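DUF1436 domain-containing protein (Neisseria meningitidis, PDB 2GKP) is of unknown function but belongs to the CdiI family and is probably an immunity protein against a contact-dependent growth inhibition toxin. Local coordinates at residues A[35-40]-A[76-81]. Numbering follows the deposited sequence.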
loop_
_atom_site.group_PDB
_atom_site.type_symbol
_atom_site.label_atom_id
_atom_site.label_comp_id
_atom_site.label_asym_id
_atom_site.label_seq_id
_atom_site.Cartn_x
_atom_site.Cartn_y
_atom_site.Cartn_z
ATOM N N ALA A 35 -6.379 2.764 -5.474
ATOM C CA ALA A 35 -5.824 1.438 -5.787
ATOM C C ALA A 35 -4.348 1.547 -6.072
ATOM O O ALA A 35 -3.850 2.643 -6.336
ATOM C CB ALA A 35 -6.573 0.779 -6.965
ATOM N N PRO A 36 -3.625 0.420 -5.995
ATOM C CA PRO A 36 -2.185 0.489 -6.278
ATOM C C PRO A 36 -1.897 1.206 -7.590
ATOM O O PRO A 36 -2.566 0.935 -8.604
ATOM C CB PRO A 36 -1.796 -0.985 -6.358
ATOM C CG PRO A 36 -2.727 -1.655 -5.388
ATOM C CD PRO A 36 -4.055 -0.933 -5.563
ATOM N N ASP A 37 -0.915 2.101 -7.579
ATOM C CA ASP A 37 -0.594 2.908 -8.778
ATOM C C ASP A 37 0.761 2.425 -9.305
ATOM O O ASP A 37 1.823 2.813 -8.780
ATOM C CB ASP A 37 -0.533 4.383 -8.405
ATOM C CG ASP A 37 -0.322 5.278 -9.606
ATOM O OD1 ASP A 37 -0.073 4.737 -10.689
ATOM O OD2 ASP A 37 -0.356 6.510 -9.445
ATOM N N HIS A 38 0.725 1.561 -10.311
ATOM C CA HIS A 38 1.960 0.945 -10.801
ATOM C C HIS A 38 2.835 1.915 -11.599
ATOM O O HIS A 38 3.890 1.527 -12.097
ATOM C CB HIS A 38 1.652 -0.367 -11.541
ATOM C CG HIS A 38 0.930 -1.355 -10.686
ATOM N ND1 HIS A 38 1.446 -1.832 -9.501
ATOM C CD2 HIS A 38 -0.313 -1.887 -10.798
ATOM C CE1 HIS A 38 0.568 -2.641 -8.932
ATOM N NE2 HIS A 38 -0.504 -2.701 -9.704
ATOM N N LEU A 39 2.442 3.182 -11.676
ATOM C CA LEU A 39 3.381 4.196 -12.146
ATOM C C LEU A 39 4.598 4.271 -11.205
ATOM O O LEU A 39 5.733 4.546 -11.612
ATOM C CB LEU A 39 2.696 5.556 -12.234
ATOM C CG LEU A 39 3.563 6.751 -12.599
ATOM C CD1 LEU A 39 4.216 6.551 -13.977
ATOM C CD2 LEU A 39 2.755 8.013 -12.616
ATOM N N TYR A 40 4.336 4.002 -9.939
ATOM C CA TYR A 40 5.367 4.042 -8.906
ATOM C C TYR A 40 5.780 2.588 -8.624
ATOM O O TYR A 40 4.919 1.746 -8.365
ATOM C CB TYR A 40 4.821 4.776 -7.675
ATOM C CG TYR A 40 4.347 6.151 -8.000
ATOM C CD1 TYR A 40 5.246 7.220 -8.175
ATOM C CD2 TYR A 40 2.996 6.387 -8.213
ATOM C CE1 TYR A 40 4.789 8.473 -8.541
ATOM C CE2 TYR A 40 2.540 7.645 -8.565
ATOM C CZ TYR A 40 3.426 8.674 -8.712
ATOM O OH TYR A 40 2.950 9.906 -9.068
ATOM N N GLN A 76 -9.377 8.031 -16.731
ATOM C CA GLN A 76 -9.859 6.973 -17.610
ATOM C C GLN A 76 -8.820 5.852 -17.769
ATOM O O GLN A 76 -9.152 4.649 -17.708
ATOM C CB GLN A 76 -10.230 7.546 -18.981
ATOM C CG GLN A 76 -11.419 8.500 -18.937
ATOM C CD GLN A 76 -11.602 9.139 -20.295
ATOM O OE1 GLN A 76 -11.415 8.478 -21.312
ATOM N NE2 GLN A 76 -11.922 10.433 -20.323
ATOM N N ASP A 77 -7.563 6.254 -17.967
ATOM C CA ASP A 77 -6.461 5.294 -18.104
ATOM C C ASP A 77 -6.294 4.430 -16.860
ATOM O O ASP A 77 -6.151 3.183 -16.969
ATOM C CB ASP A 77 -5.151 6.023 -18.442
ATOM C CG ASP A 77 -4.009 5.063 -18.719
ATOM O OD1 ASP A 77 -3.762 4.718 -19.893
ATOM O OD2 ASP A 77 -3.369 4.661 -17.757
ATOM N N PHE A 78 -6.353 5.091 -15.701
ATOM C CA PHE A 78 -6.164 4.391 -14.425
ATOM C C PHE A 78 -7.240 3.350 -14.134
ATOM O O PHE A 78 -6.963 2.292 -13.564
ATOM C CB PHE A 78 -6.078 5.392 -13.271
ATOM C CG PHE A 78 -5.571 4.780 -11.991
ATOM C CD1 PHE A 78 -4.213 4.510 -11.815
ATOM C CD2 PHE A 78 -6.436 4.505 -10.950
ATOM C CE1 PHE A 78 -3.757 3.962 -10.615
ATOM C CE2 PHE A 78 -5.985 3.932 -9.761
ATOM C CZ PHE A 78 -4.647 3.664 -9.611
ATOM N N PHE A 79 -8.476 3.639 -14.560
ATOM C CA PHE A 79 -9.590 2.745 -14.240
ATOM C C PHE A 79 -10.027 1.843 -15.408
ATOM O O PHE A 79 -10.991 1.092 -15.301
ATOM C CB PHE A 79 -10.764 3.538 -13.631
ATOM C CG PHE A 79 -10.490 4.027 -12.216
ATOM C CD1 PHE A 79 -10.658 3.157 -11.142
ATOM C CD2 PHE A 79 -10.055 5.321 -11.952
ATOM C CE1 PHE A 79 -10.414 3.582 -9.850
ATOM C CE2 PHE A 79 -9.792 5.753 -10.624
ATOM C CZ PHE A 79 -9.976 4.879 -9.594
ATOM N N ASP A 80 -9.285 1.919 -16.519
ATOM C CA ASP A 80 -9.553 1.063 -17.677
ATOM C C ASP A 80 -9.316 -0.391 -17.319
ATOM O O ASP A 80 -8.244 -0.725 -16.840
ATOM C CB ASP A 80 -8.621 1.415 -18.831
ATOM C CG ASP A 80 -8.922 0.601 -20.098
ATOM O OD1 ASP A 80 -10.021 0.769 -20.699
ATOM O OD2 ASP A 80 -8.075 -0.238 -20.481
ATOM N N THR A 81 -10.297 -1.245 -17.581
ATOM C CA THR A 81 -10.258 -2.652 -17.189
ATOM C C THR A 81 -9.029 -3.386 -17.734
ATOM O O THR A 81 -8.303 -4.050 -16.991
ATOM C CB THR A 81 -11.558 -3.352 -17.614
ATOM O OG1 THR A 81 -12.656 -2.689 -16.951
ATOM C CG2 THR A 81 -11.542 -4.822 -17.219
#
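The backbones of D37 and F78 approach to 8.1 Å between CA atoms, where strand 34-45 gives way to a turn facing helix 73-79. The two segments stay apart, and the gap is bridged by one aromatic ring, that of F78. A35 and P36 are still extended; the chain then turns through D37-Y40, closed by a backbone bond from Y40 N to D37 O. The contact is small, 151 Å² over both segments, and much of it is F78 ring against backbone. In F78 the ring carbon CG stands anti to the backbone N (chi1 -167°), which carries the ring off the helix toward the strand. It arrives rim first: F78 CZ lies 3.5 Å from A35 O, which sits near the ring plane, and 3.6 Å from P36 O, which comes in obliquely. F78 CE1 meets D37 along its CA, CB and carboxylate, 3.8 Å from D37 OD1, the carboxylate and ring planes standing 77° apart. The slightly positive C-H edge of the ring suits A35 O and D37 OD1, both near its plane. A35 CB adds a looser apolar touch to F78 CE2 at 4.3 Å. The F68 ring also meets that of F78, and F78 CD2 lies over one face of the F79 ring. The carboxylate of D37 is buried yet well supplied: D37 OD1 accepts L39 N at 3.1 Å from above the carboxylate plane, while OD2 takes a hydrogen bond from S29 OG on strand 23-30 and a salt bridge from R66. These partners would favour the charged form and fix the carboxylate beside the phenyl rim. The arrangement is plain packing of a short helix on the broken strand 34-45 of the antiparallel sheet, through one phenylalanine set edge-on against the Asx turn at D37.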